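Long-range contacts in PLP-Dependent L-Arginine Hydroxylase MppP (Streptomyces wadayamensis, PDB 5DJ1), which uses pyridoxal 5'-phosphate to hydroxylate L-arginine, although by family it belongs with the aminotransferases: residues B[103-108]-B[125-130]; B[210-215]-B[236-241]; B[290-295]-B[368-373]. All coordinates share one frame; numbering follows the deposited sequence.

Along the chain the three contacts follow one another in series, each closing before the next opens. Contacts 1 and 2 both reach the same mixed sheet. Contact 1 pairs its edge strand 128-133 with 107-112, whereas contact 2 ties the start of strand 212-218, on the other side of 152-156 and 184-188, to the loop after 231-235. Their centres are about 17 Å apart, and they touch where S104 packs on L241. Contact 3 lies about 42 Å from contact 1 and 46 Å from contact 2, centre to centre, and joins helices 256-292 and 359-374. Contacts 1 and 2 thus belong to the large-sheet, PLP-binding domain expected of the family, contact 3 to the C-terminal part.

Contact 1: B[103-108]-B[125-130]; sequences ASVDRV and NGLDLV
D106, just before strand 107-112, and V108 within it pair with D128 and V130 of strand 128-133 through three backbone hydrogen bonds. D128 N gives to D106 O at 2.9 Å and nearly straight (172°), V108 N returns a bond to D128 O, and V130 N reaches V108 O at 2.8 Å. R107 thus sits beside D128 and V108 beside L129 in parallel register, and R107 CA adds a close C-H···O contact to D128 O at 3.1 Å.

The side chains of the paired residues divide between two faces. On one, V108 CB meets L129 CD2. L127, just before its strand, packs its CG on V108 CG2 at 3.8 Å; with that CG opposite the carbonyl carbon and beside the backbone N (chi1 -73°), its CD1 reaches V105 O and, more loosely, V105 CG1. On the other face R107 CG touches D128 CB at 3.8 Å as the two side chains cross at a slant. Their charged ends stay apart, R107 NH1 lying 5.6 Å from D128 OD2, and the guanidinium and carboxylate planes are turned 83° apart. A water joins them, accepting from NH1 in the guanidinium plane and donating to OD2; a second water donates to both D106 O and G126 O.

Farther out, R107 NE is hydrogen-bonded to S149 O, in the loop before strand 152-156. V108 and L129 rest on L122 of helix 116-124, the crossover of this beta-alpha-beta unit. G126, at positive phi, is the C' residue of the Schellman motif ending that helix, which also carries the magnesium ligands D116 and D120.

The chemistry is therefore lopsided: an apolar face lies against the crossover helix, while on the other the opposite charges are bridged by a water rather than touching, so their attraction is probably modest.

Contact 2: B[210-215]-B[236-241]; sequences GCRWVV and SEDIGL
R212 and I239 make the charged part of this contact: the guanidinium grips I239 O side-on, with NE and NH2 both at 2.9 Å from that oxygen. The oxygen lies in the guanidinium plane, although NE approaches from above the carbonyl plane and NH2 within it. A bend at chi3 (64°) turns the arginine's end onto this oxygen, and its NH1 is bonded to G182 O. A methionine in its place would probably leave both I239 O and G182 O without these donors and the turn less firmly held.

Backbone and hydroxyl hydrogen bonds fasten W213 to S236. S236 N gives to W213 O, while W213 N gives to S236 OG at 3.1 Å; the same hydroxyl donates to D238 OD1 at 2.7 Å, fixing its rotation.

One face of W213 is covered by S236: CB makes a CH-pi contact 3.5 Å from the centroid of the five-membered ring, and N lies above the indole centre. Separately, I239 CD1 makes an apolar approach to V214 CB at 4.4 Å.

The type I turn S236-I239 thus closes on the start of strand 212-218, with W213 packed on helix 202-209, V214 and I239 on strand 184-188, and L241 on helix 90-101.

Contact 3: B[290-295]-B[368-373]; sequences RALAGV and VLRTVL
The guanidinium of R370 is the flat group here, and both A291 O and V295 CG2 approach it obliquely. It makes no hydrogen bond to segment 290-295; its NE instead forms a salt bridge with E374, one turn further along the same helix. What meets the other segment is the aliphatic stem. With CG anti to the backbone N (chi1 -176°) and the chain extended as far as NE, the arginine runs alongside A291 and V295, its CD 3.2 Å from A291 O and its CG 3.9 Å from V295 CG2.

Next to this stem lies an apolar patch. L292 spreads its two methyls over the facing helix: CD1 meets L369 CD2 at 3.8 Å, the two side chains crossing at about a right angle, and CD2 settles against the backbone at R370 CA, 3.7 Å away. V295 points toward the helix, and its CG1 touches L373 CB at 3.8 Å. A type I turn from L292 to V295, closed by V295 N bonding to L292 O, brings these two apolar residues to the same partner.

L292 and L373 also touch strand 309-314, and L369 and L373 pack on V322 of helix 319-328. The last part of helix 256-292 and the turn after it thus pack against helix 359-374, consistent with the C-terminal small domain usual in this aminotransferase family, whose helices pack on its antiparallel sheet.

Contact 1: B[103-108]-B[125-130]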
ATOM      1  N   ALA B 103      13.991  -9.625  10.932  1.00 15.27           N
ATOM      2  CA  ALA B 103      14.013 -11.020  11.338  1.00 21.91           C
ATOM      3  C   ALA B 103      15.407 -11.438  11.801  1.00 21.87           C
ATOM      4  O   ALA B 103      15.547 -12.262  12.708  1.00 20.47           O
ATOM      5  CB  ALA B 103      13.553 -11.907  10.179  1.00 20.36           C
ATOM      6  N   SER B 104      16.457 -10.909  11.163  1.00 16.96           N
ATOM      7  CA  SER B 104      17.814 -11.399  11.400  1.00 19.62           C
ATOM      8  C   SER B 104      18.882 -10.314  11.393  1.00 21.55           C
ATOM      9  O   SER B 104      20.052 -10.637  11.566  1.00 21.77           O
ATOM     10  CB  SER B 104      18.184 -12.437  10.340  1.00 24.71           C
ATOM     11  OG  SER B 104      17.983 -11.906   9.037  1.00 22.98           O
ATOM     12  N   VAL B 105      18.534  -9.053  11.180  1.00 17.67           N
ATOM     13  CA  VAL B 105      19.507  -7.970  11.105  1.00 22.94           C
ATOM     14  C   VAL B 105      19.191  -7.017  12.235  1.00 17.86           C
ATOM     15  O   VAL B 105      18.021  -6.737  12.491  1.00 14.74           O
ATOM     16  CB  VAL B 105      19.423  -7.275   9.734  1.00 19.21           C
ATOM     17  CG1 VAL B 105      20.317  -6.057   9.654  1.00 22.54           C
ATOM     18  CG2 VAL B 105      19.784  -8.278   8.659  1.00 15.75           C
ATOM     19  N   ASP B 106      20.215  -6.513  12.919  1.00 12.83           N
ATOM     20  CA  ASP B 106      19.983  -5.499  13.944  1.00 17.72           C
ATOM     21  C   ASP B 106      20.388  -4.090  13.525  1.00 14.83           C
ATOM     22  O   ASP B 106      19.850  -3.112  14.060  1.00 12.49           O
ATOM     23  CB  ASP B 106      20.746  -5.848  15.226  1.00 23.39           C
ATOM     24  CG  ASP B 106      20.195  -7.063  15.913  1.00 38.99           C
ATOM     25  OD1 ASP B 106      18.977  -7.314  15.815  1.00 30.30           O
ATOM     26  OD2 ASP B 106      20.992  -7.781  16.523  1.00 37.00           O
ATOM     27  N   ARG B 107      21.340  -3.964  12.627  1.00 13.63           N
ATOM     28  CA  ARG B 107      21.892  -2.674  12.261  1.00 12.30           C
ATOM     29  C   ARG B 107      21.981  -2.572  10.740  1.00 15.08           C
ATOM     30  O   ARG B 107      22.311  -3.543  10.058  1.00 13.81           O
ATOM     31  CB  ARG B 107      23.275  -2.464  12.899  1.00 14.58           C
ATOM     32  CG  ARG B 107      23.266  -2.225  14.405  1.00 15.68           C
ATOM     33  CD  ARG B 107      24.670  -2.475  15.039  1.00 16.82           C
ATOM     34  NE  ARG B 107      25.038  -3.875  14.981  1.00 17.62           N
ATOM     35  CZ  ARG B 107      24.682  -4.793  15.887  1.00 21.93           C
ATOM     36  NH1 ARG B 107      23.959  -4.450  16.914  1.00 22.74           N
ATOM     37  NH2 ARG B 107      25.047  -6.059  15.758  1.00 24.11           N
ATOM     38  N   VAL B 108      21.734  -1.374  10.218  1.00 12.91           N
ATOM     39  CA  VAL B 108      21.773  -1.086   8.792  1.00 13.58           C
ATOM     40  C   VAL B 108      22.648   0.138   8.575  1.00 16.22           C
ATOM     41  O   VAL B 108      22.497   1.144   9.287  1.00 15.25           O
ATOM     42  CB  VAL B 108      20.359  -0.832   8.238  1.00 12.28           C
ATOM     43  CG1 VAL B 108      20.420  -0.369   6.742  1.00 17.66           C
ATOM     44  CG2 VAL B 108      19.456  -2.098   8.438  1.00 16.61           C
ATOM     45  N   ASN B 125      10.863  -0.404  12.533  1.00 13.01           N
ATOM     46  CA  ASN B 125      10.888  -1.853  12.542  1.00 10.30           C
ATOM     47  C   ASN B 125      12.037  -2.413  13.374  1.00 13.88           C
ATOM     48  O   ASN B 125      12.316  -3.610  13.312  1.00 15.94           O
ATOM     49  CB  ASN B 125      10.938  -2.382  11.114  1.00 14.31           C
ATOM     50  CG  ASN B 125       9.573  -2.351  10.467  1.00 13.21           C
ATOM     51  OD1 ASN B 125       8.760  -3.222  10.707  1.00 12.69           O
ATOM     52  ND2 ASN B 125       9.294  -1.311   9.718  1.00 13.60           N
ATOM     53  N   GLY B 126      12.659  -1.592  14.197  1.00 17.75           N
ATOM     54  CA  GLY B 126      13.636  -2.090  15.160  1.00 18.12           C
ATOM     55  C   GLY B 126      15.078  -2.122  14.702  1.00 22.95           C
ATOM     56  O   GLY B 126      15.906  -2.710  15.397  1.00 23.35           O
ATOM     57  N   LEU B 127      15.420  -1.490  13.581  1.00 15.99           N
ATOM     58  CA  LEU B 127      16.800  -1.495  13.116  1.00 16.99           C
ATOM     59  C   LEU B 127      17.516  -0.265  13.666  1.00 17.86           C
ATOM     60  O   LEU B 127      16.942   0.822  13.746  1.00 14.53           O
ATOM     61  CB  LEU B 127      16.877  -1.506  11.587  1.00 17.31           C
ATOM     62  CG  LEU B 127      16.539  -2.745  10.739  1.00 27.36           C
ATOM     63  CD1 LEU B 127      17.090  -4.018  11.319  1.00 22.18           C
ATOM     64  CD2 LEU B 127      15.087  -2.869  10.479  1.00 22.65           C
ATOM     65  N   ASP B 128      18.754  -0.457  14.094  1.00 16.04           N
ATOM     66  CA  ASP B 128      19.636   0.635  14.469  1.00 14.63           C
ATOM     67  C   ASP B 128      20.420   1.064  13.218  1.00 19.44           C
ATOM     68  O   ASP B 128      20.748   0.236  12.372  1.00 21.59           O
ATOM     69  CB  ASP B 128      20.540   0.127  15.606  1.00 20.43           C
ATOM     70  CG  ASP B 128      21.270   1.213  16.338  1.00 28.92           C
ATOM     71  OD1 ASP B 128      20.868   2.374  16.228  1.00 25.11           O
ATOM     72  OD2 ASP B 128      22.246   0.884  17.051  1.00 34.08           O
ATOM     73  N   LEU B 129      20.649   2.361  13.051  1.00 13.09           N
ATOM     74  CA  LEU B 129      21.228   2.865  11.809  1.00 18.07           C
ATOM     75  C   LEU B 129      22.638   3.399  12.009  1.00 17.78           C
ATOM     76  O   LEU B 129      22.925   4.024  13.026  1.00 16.93           O
ATOM     77  CB  LEU B 129      20.379   3.985  11.225  1.00 17.68           C
ATOM     78  CG  LEU B 129      18.903   3.629  11.031  1.00 17.88           C
ATOM     79  CD1 LEU B 129      18.132   4.844  10.542  1.00 21.36           C
ATOM     80  CD2 LEU B 129      18.764   2.468  10.047  1.00 18.09           C
ATOM     81  N   VAL B 130      23.487   3.185  11.007  1.00 13.98           N
ATOM     82  CA  VAL B 130      24.834   3.734  10.933  1.00 16.28           C
ATOM     83  C   VAL B 130      24.899   4.609   9.691  1.00 16.62           C
ATOM     84  O   VAL B 130      24.736   4.099   8.586  1.00 15.21           O
ATOM     85  CB  VAL B 130      25.911   2.638  10.858  1.00 18.49           C
ATOM     86  CG1 VAL B 130      27.305   3.303  10.727  1.00 21.76           C
ATOM     87  CG2 VAL B 130      25.837   1.693  12.075  1.00 20.89           C
TER
HETATM   88  O   HOH W   1      18.600  -3.210  16.552  1.00 25.24           O
HETATM   89  O   HOH W   2      22.600  -1.852  17.626  1.00 25.54           O

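Contact 2: B[210-215]-B[236-241]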
ATOM      1  N   GLY B 210      27.116 -11.582  -7.049  1.00 32.49           N
ATOM      2  CA  GLY B 210      26.653 -12.680  -6.235  1.00 29.13           C
ATOM      3  C   GLY B 210      26.430 -12.358  -4.775  1.00 30.38           C
ATOM      4  O   GLY B 210      26.493 -13.266  -3.947  1.00 39.45           O
ATOM      5  N   CYS B 211      26.210 -11.086  -4.427  1.00 24.88           N
ATOM      6  CA  CYS B 211      25.811 -10.747  -3.070  1.00 20.32           C
ATOM      7  C   CYS B 211      24.319 -11.034  -2.881  1.00 24.32           C
ATOM      8  O   CYS B 211      23.584 -11.291  -3.832  1.00 27.03           O
ATOM      9  CB  CYS B 211      26.128  -9.279  -2.757  1.00 25.77           C
ATOM     10  SG  CYS B 211      25.258  -8.124  -3.782  1.00 28.84           S
ATOM     11  N   ARG B 212      23.879 -11.030  -1.625  1.00 17.69           N
ATOM     12  CA  ARG B 212      22.454 -10.933  -1.353  1.00 17.69           C
ATOM     13  C   ARG B 212      22.010  -9.522  -1.708  1.00 22.76           C
ATOM     14  O   ARG B 212      22.624  -8.555  -1.253  1.00 22.64           O
ATOM     15  CB  ARG B 212      22.165 -11.222   0.126  1.00 16.24           C
ATOM     16  CG  ARG B 212      22.728 -12.587   0.668  1.00 18.62           C
ATOM     17  CD  ARG B 212      22.844 -12.574   2.176  1.00 16.04           C
ATOM     18  NE  ARG B 212      21.564 -12.450   2.849  1.00 17.32           N
ATOM     19  CZ  ARG B 212      21.414 -12.124   4.133  1.00 14.88           C
ATOM     20  NH1 ARG B 212      22.471 -11.879   4.889  1.00 19.86           N
ATOM     21  NH2 ARG B 212      20.198 -12.060   4.662  1.00 15.08           N
ATOM     22  N   TRP B 213      20.975  -9.373  -2.538  1.00 16.19           N
ATOM     23  CA  TRP B 213      20.609  -8.017  -2.957  1.00 16.80           C
ATOM     24  C   TRP B 213      19.102  -7.838  -3.041  1.00 18.59           C
ATOM     25  O   TRP B 213      18.323  -8.787  -3.205  1.00 15.20           O
ATOM     26  CB  TRP B 213      21.282  -7.621  -4.297  1.00 17.20           C
ATOM     27  CG  TRP B 213      21.002  -8.553  -5.458  1.00 19.18           C
ATOM     28  CD1 TRP B 213      21.803  -9.538  -5.912  1.00 18.24           C
ATOM     29  CD2 TRP B 213      19.831  -8.557  -6.306  1.00 17.33           C
ATOM     30  NE1 TRP B 213      21.205 -10.184  -7.002  1.00 18.63           N
ATOM     31  CE2 TRP B 213      19.994  -9.594  -7.249  1.00 18.07           C
ATOM     32  CE3 TRP B 213      18.670  -7.790  -6.347  1.00 20.65           C
ATOM     33  CZ2 TRP B 213      19.038  -9.877  -8.220  1.00 18.22           C
ATOM     34  CZ3 TRP B 213      17.714  -8.074  -7.316  1.00 17.48           C
ATOM     35  CH2 TRP B 213      17.901  -9.103  -8.232  1.00 19.68           C
ATOM     36  N   VAL B 214      18.704  -6.582  -2.901  1.00 17.25           N
ATOM     37  CA  VAL B 214      17.322  -6.170  -3.060  1.00 16.50           C
ATOM     38  C   VAL B 214      17.310  -4.790  -3.706  1.00 19.35           C
ATOM     39  O   VAL B 214      18.105  -3.915  -3.355  1.00 19.50           O
ATOM     40  CB  VAL B 214      16.549  -6.200  -1.714  1.00 16.17           C
ATOM     41  CG1 VAL B 214      17.285  -5.497  -0.631  1.00 17.35           C
ATOM     42  CG2 VAL B 214      15.094  -5.623  -1.900  1.00 19.29           C
ATOM     43  N   VAL B 215      16.432  -4.605  -4.681  1.00 16.01           N
ATOM     44  CA  VAL B 215      16.234  -3.311  -5.322  1.00 16.24           C
ATOM     45  C   VAL B 215      14.761  -2.966  -5.230  1.00 20.33           C
ATOM     46  O   VAL B 215      13.903  -3.809  -5.515  1.00 16.41           O
ATOM     47  CB  VAL B 215      16.684  -3.306  -6.796  1.00 16.94           C
ATOM     48  CG1 VAL B 215      16.504  -1.904  -7.444  1.00 17.88           C
ATOM     49  CG2 VAL B 215      18.124  -3.771  -6.930  1.00 17.31           C
ATOM     50  N   SER B 236      17.361 -11.047  -4.801  1.00 16.15           N
ATOM     51  CA  SER B 236      18.103 -12.229  -5.207  1.00 19.82           C
ATOM     52  C   SER B 236      17.457 -13.485  -4.630  1.00 18.68           C
ATOM     53  O   SER B 236      16.742 -13.446  -3.622  1.00 15.75           O
ATOM     54  CB  SER B 236      19.550 -12.154  -4.725  1.00 21.47           C
ATOM     55  OG  SER B 236      19.590 -12.061  -3.308  1.00 17.02           O
ATOM     56  N   GLU B 237      17.725 -14.615  -5.287  1.00 18.62           N
ATOM     57  CA  GLU B 237      17.160 -15.886  -4.843  1.00 19.39           C
ATOM     58  C   GLU B 237      17.781 -16.387  -3.548  1.00 21.30           C
ATOM     59  O   GLU B 237      17.214 -17.275  -2.915  1.00 25.62           O
ATOM     60  CB  GLU B 237      17.328 -16.923  -5.969  1.00 22.61           C
ATOM     61  CG  GLU B 237      16.410 -16.599  -7.137  1.00 44.11           C
ATOM     62  CD  GLU B 237      16.158 -17.765  -8.072  1.00 60.58           C
ATOM     63  OE1 GLU B 237      17.135 -18.273  -8.673  1.00 50.65           O
ATOM     64  OE2 GLU B 237      14.972 -18.149  -8.212  1.00 67.70           O
ATOM     65  N   ASP B 238      18.892 -15.807  -3.124  1.00 21.45           N
ATOM     66  CA  ASP B 238      19.529 -16.119  -1.851  1.00 22.82           C
ATOM     67  C   ASP B 238      19.365 -14.995  -0.836  1.00 20.90           C
ATOM     68  O   ASP B 238      20.136 -14.901   0.121  1.00 20.25           O
ATOM     69  CB  ASP B 238      21.009 -16.408  -2.064  1.00 31.61           C
ATOM     70  CG  ASP B 238      21.771 -15.195  -2.595  1.00 39.69           C
ATOM     71  OD1 ASP B 238      21.126 -14.226  -3.084  1.00 25.39           O
ATOM     72  OD2 ASP B 238      23.017 -15.206  -2.516  1.00 42.63           O
ATOM     73  N   ILE B 239      18.318 -14.181  -0.988  1.00 15.80           N
ATOM     74  CA  ILE B 239      18.147 -12.999  -0.144  1.00 14.72           C
ATOM     75  C   ILE B 239      18.199 -13.355   1.345  1.00 19.03           C
ATOM     76  O   ILE B 239      18.733 -12.597   2.166  1.00 14.73           O
ATOM     77  CB  ILE B 239      16.842 -12.269  -0.529  1.00 14.17           C
ATOM     78  CG1 ILE B 239      16.646 -10.979   0.276  1.00 17.08           C
ATOM     79  CG2 ILE B 239      15.616 -13.164  -0.352  1.00 18.50           C
ATOM     80  CD1 ILE B 239      17.839 -10.004   0.141  1.00 15.08           C
ATOM     81  N   GLY B 240      17.645 -14.500   1.724  1.00 15.75           N
ATOM     82  CA  GLY B 240      17.737 -14.965   3.100  1.00 16.59           C
ATOM     83  C   GLY B 240      16.926 -14.176   4.102  1.00 20.00           C
ATOM     84  O   GLY B 240      17.296 -14.108   5.272  1.00 19.19           O
ATOM     85  N   LEU B 241      15.870 -13.518   3.650  1.00 14.71           N
ATOM     86  CA  LEU B 241      14.956 -12.716   4.433  1.00 16.00           C
ATOM     87  C   LEU B 241      13.551 -13.169   4.063  1.00 18.90           C
ATOM     88  O   LEU B 241      13.327 -13.565   2.917  1.00 15.37           O
ATOM     89  CB  LEU B 241      15.098 -11.220   4.114  1.00 17.57           C
ATOM     90  CG  LEU B 241      16.429 -10.495   4.274  1.00 15.59           C
ATOM     91  CD1 LEU B 241      16.238  -9.036   3.765  1.00 16.65           C
ATOM     92  CD2 LEU B 241      16.953 -10.524   5.720  1.00 13.53           C
TER

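Contact 3: B[290-295]-B[368-373]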
ATOM      1  N   ARG B 290      18.976  30.202 -12.820  1.00 36.43           N
ATOM      2  CA  ARG B 290      19.133  31.552 -13.360  1.00 43.18           C
ATOM      3  C   ARG B 290      18.423  32.589 -12.498  1.00 42.49           C
ATOM      4  O   ARG B 290      18.924  33.706 -12.351  1.00 46.05           O
ATOM      5  CB  ARG B 290      18.637  31.597 -14.805  1.00 37.81           C
ATOM      6  CG  ARG B 290      19.598  30.854 -15.751  1.00 56.31           C
ATOM      7  CD  ARG B 290      19.090  30.710 -17.197  1.00 48.40           C
ATOM      8  NE  ARG B 290      19.174  31.959 -17.955  1.00 67.27           N
ATOM      9  CZ  ARG B 290      20.314  32.540 -18.341  1.00 68.85           C
ATOM     10  NH1 ARG B 290      21.496  32.002 -18.030  1.00 71.84           N
ATOM     11  NH2 ARG B 290      20.275  33.672 -19.037  1.00 66.49           N
ATOM     12  N   ALA B 291      17.288  32.229 -11.885  1.00 36.54           N
ATOM     13  CA  ALA B 291      16.584  33.160 -11.006  1.00 39.80           C
ATOM     14  C   ALA B 291      17.361  33.478  -9.728  1.00 49.93           C
ATOM     15  O   ALA B 291      17.144  34.543  -9.133  1.00 50.07           O
ATOM     16  CB  ALA B 291      15.222  32.596 -10.636  1.00 38.16           C
ATOM     17  N   LEU B 292      18.247  32.582  -9.271  1.00 45.32           N
ATOM     18  CA  LEU B 292      18.901  32.763  -7.978  1.00 38.53           C
ATOM     19  C   LEU B 292      20.414  32.923  -8.043  1.00 35.61           C
ATOM     20  O   LEU B 292      21.019  33.269  -7.019  1.00 51.43           O
ATOM     21  CB  LEU B 292      18.598  31.579  -7.047  1.00 34.53           C
ATOM     22  CG  LEU B 292      17.151  31.285  -6.662  1.00 41.71           C
ATOM     23  CD1 LEU B 292      17.072  29.993  -5.839  1.00 42.86           C
ATOM     24  CD2 LEU B 292      16.567  32.438  -5.883  1.00 42.75           C
ATOM     25  N   ALA B 293      21.046  32.669  -9.188  1.00 45.77           N
ATOM     26  CA  ALA B 293      22.506  32.597  -9.223  1.00 52.85           C
ATOM     27  C   ALA B 293      23.153  33.940  -8.901  1.00 58.56           C
ATOM     28  O   ALA B 293      24.248  33.974  -8.330  1.00 66.88           O
ATOM     29  CB  ALA B 293      22.977  32.106 -10.587  1.00 58.04           C
ATOM     30  N   GLY B 294      22.511  35.049  -9.256  1.00 47.23           N
ATOM     31  CA  GLY B 294      23.077  36.348  -8.944  1.00 43.71           C
ATOM     32  C   GLY B 294      22.940  36.802  -7.505  1.00 42.64           C
ATOM     33  O   GLY B 294      23.454  37.859  -7.145  1.00 43.63           O
ATOM     34  N   VAL B 295      22.264  36.039  -6.663  1.00 39.05           N
ATOM     35  CA  VAL B 295      21.921  36.483  -5.315  1.00 41.59           C
ATOM     36  C   VAL B 295      23.094  36.212  -4.385  1.00 42.59           C
ATOM     37  O   VAL B 295      23.638  35.104  -4.369  1.00 37.12           O
ATOM     38  CB  VAL B 295      20.655  35.764  -4.831  1.00 40.61           C
ATOM     39  CG1 VAL B 295      20.321  36.159  -3.386  1.00 41.69           C
ATOM     40  CG2 VAL B 295      19.506  36.099  -5.763  1.00 43.70           C
ATOM     41  N   VAL B 368       9.507  34.513  -5.408  1.00 38.52           N
ATOM     42  CA  VAL B 368       9.359  34.876  -3.998  1.00 39.31           C
ATOM     43  C   VAL B 368      10.644  34.565  -3.254  1.00 37.62           C
ATOM     44  O   VAL B 368      11.135  35.369  -2.454  1.00 40.48           O
ATOM     45  CB  VAL B 368       8.174  34.131  -3.360  1.00 42.57           C
ATOM     46  CG1 VAL B 368       8.020  34.504  -1.878  1.00 39.14           C
ATOM     47  CG2 VAL B 368       6.907  34.414  -4.106  1.00 48.53           C
ATOM     48  N   LEU B 369      11.185  33.369  -3.478  1.00 35.86           N
ATOM     49  CA  LEU B 369      12.415  32.977  -2.803  1.00 39.76           C
ATOM     50  C   LEU B 369      13.536  33.966  -3.092  1.00 44.75           C
ATOM     51  O   LEU B 369      14.275  34.365  -2.183  1.00 35.95           O
ATOM     52  CB  LEU B 369      12.805  31.561  -3.227  1.00 42.77           C
ATOM     53  CG  LEU B 369      14.115  30.993  -2.688  1.00 36.85           C
ATOM     54  CD1 LEU B 369      14.136  30.958  -1.169  1.00 39.00           C
ATOM     55  CD2 LEU B 369      14.330  29.601  -3.243  1.00 41.39           C
ATOM     56  N   ARG B 370      13.674  34.383  -4.352  1.00 33.15           N
ATOM     57  CA  ARG B 370      14.665  35.401  -4.686  1.00 34.11           C
ATOM     58  C   ARG B 370      14.435  36.671  -3.873  1.00 39.38           C
ATOM     59  O   ARG B 370      15.377  37.233  -3.305  1.00 39.70           O
ATOM     60  CB  ARG B 370      14.625  35.709  -6.182  1.00 35.39           C
ATOM     61  CG  ARG B 370      15.701  36.694  -6.622  1.00 36.47           C
ATOM     62  CD  ARG B 370      15.591  37.089  -8.082  1.00 45.29           C
ATOM     63  NE  ARG B 370      16.649  38.043  -8.403  1.00 50.73           N
ATOM     64  CZ  ARG B 370      16.937  38.487  -9.628  1.00 59.54           C
ATOM     65  NH1 ARG B 370      16.255  38.043 -10.678  1.00 62.57           N
ATOM     66  NH2 ARG B 370      17.918  39.374  -9.804  1.00 64.74           N
ATOM     67  N   THR B 371      13.182  37.134  -3.802  1.00 39.44           N
ATOM     68  CA  THR B 371      12.878  38.358  -3.067  1.00 40.18           C
ATOM     69  C   THR B 371      13.256  38.214  -1.594  1.00 38.73           C
ATOM     70  O   THR B 371      13.834  39.132  -1.003  1.00 40.67           O
ATOM     71  CB  THR B 371      11.388  38.719  -3.210  1.00 41.95           C
ATOM     72  OG1 THR B 371      11.034  38.878  -4.596  1.00 43.69           O
ATOM     73  CG2 THR B 371      11.080  40.030  -2.504  1.00 43.38           C
ATOM     74  N   VAL B 372      12.950  37.058  -1.001  1.00 38.44           N
ATOM     75  CA  VAL B 372      13.252  36.794   0.404  1.00 48.02           C
ATOM     76  C   VAL B 372      14.757  36.819   0.648  1.00 54.48           C
ATOM     77  O   VAL B 372      15.236  37.419   1.618  1.00 46.52           O
ATOM     78  CB  VAL B 372      12.643  35.444   0.826  1.00 39.98           C
ATOM     79  CG1 VAL B 372      13.261  34.945   2.132  1.00 42.32           C
ATOM     80  CG2 VAL B 372      11.138  35.551   0.948  1.00 42.99           C
ATOM     81  N   LEU B 373      15.522  36.128  -0.202  1.00 45.63           N
ATOM     82  CA  LEU B 373      16.971  36.083  -0.034  1.00 39.86           C
ATOM     83  C   LEU B 373      17.630  37.426  -0.279  1.00 44.11           C
ATOM     84  O   LEU B 373      18.711  37.665   0.269  1.00 50.84           O
ATOM     85  CB  LEU B 373      17.585  35.039  -0.966  1.00 38.44           C
ATOM     86  CG  LEU B 373      17.123  33.596  -0.733  1.00 37.19           C
ATOM     87  CD1 LEU B 373      17.722  32.652  -1.777  1.00 40.67           C
ATOM     88  CD2 LEU B 373      17.452  33.099   0.687  1.00 41.15           C
TER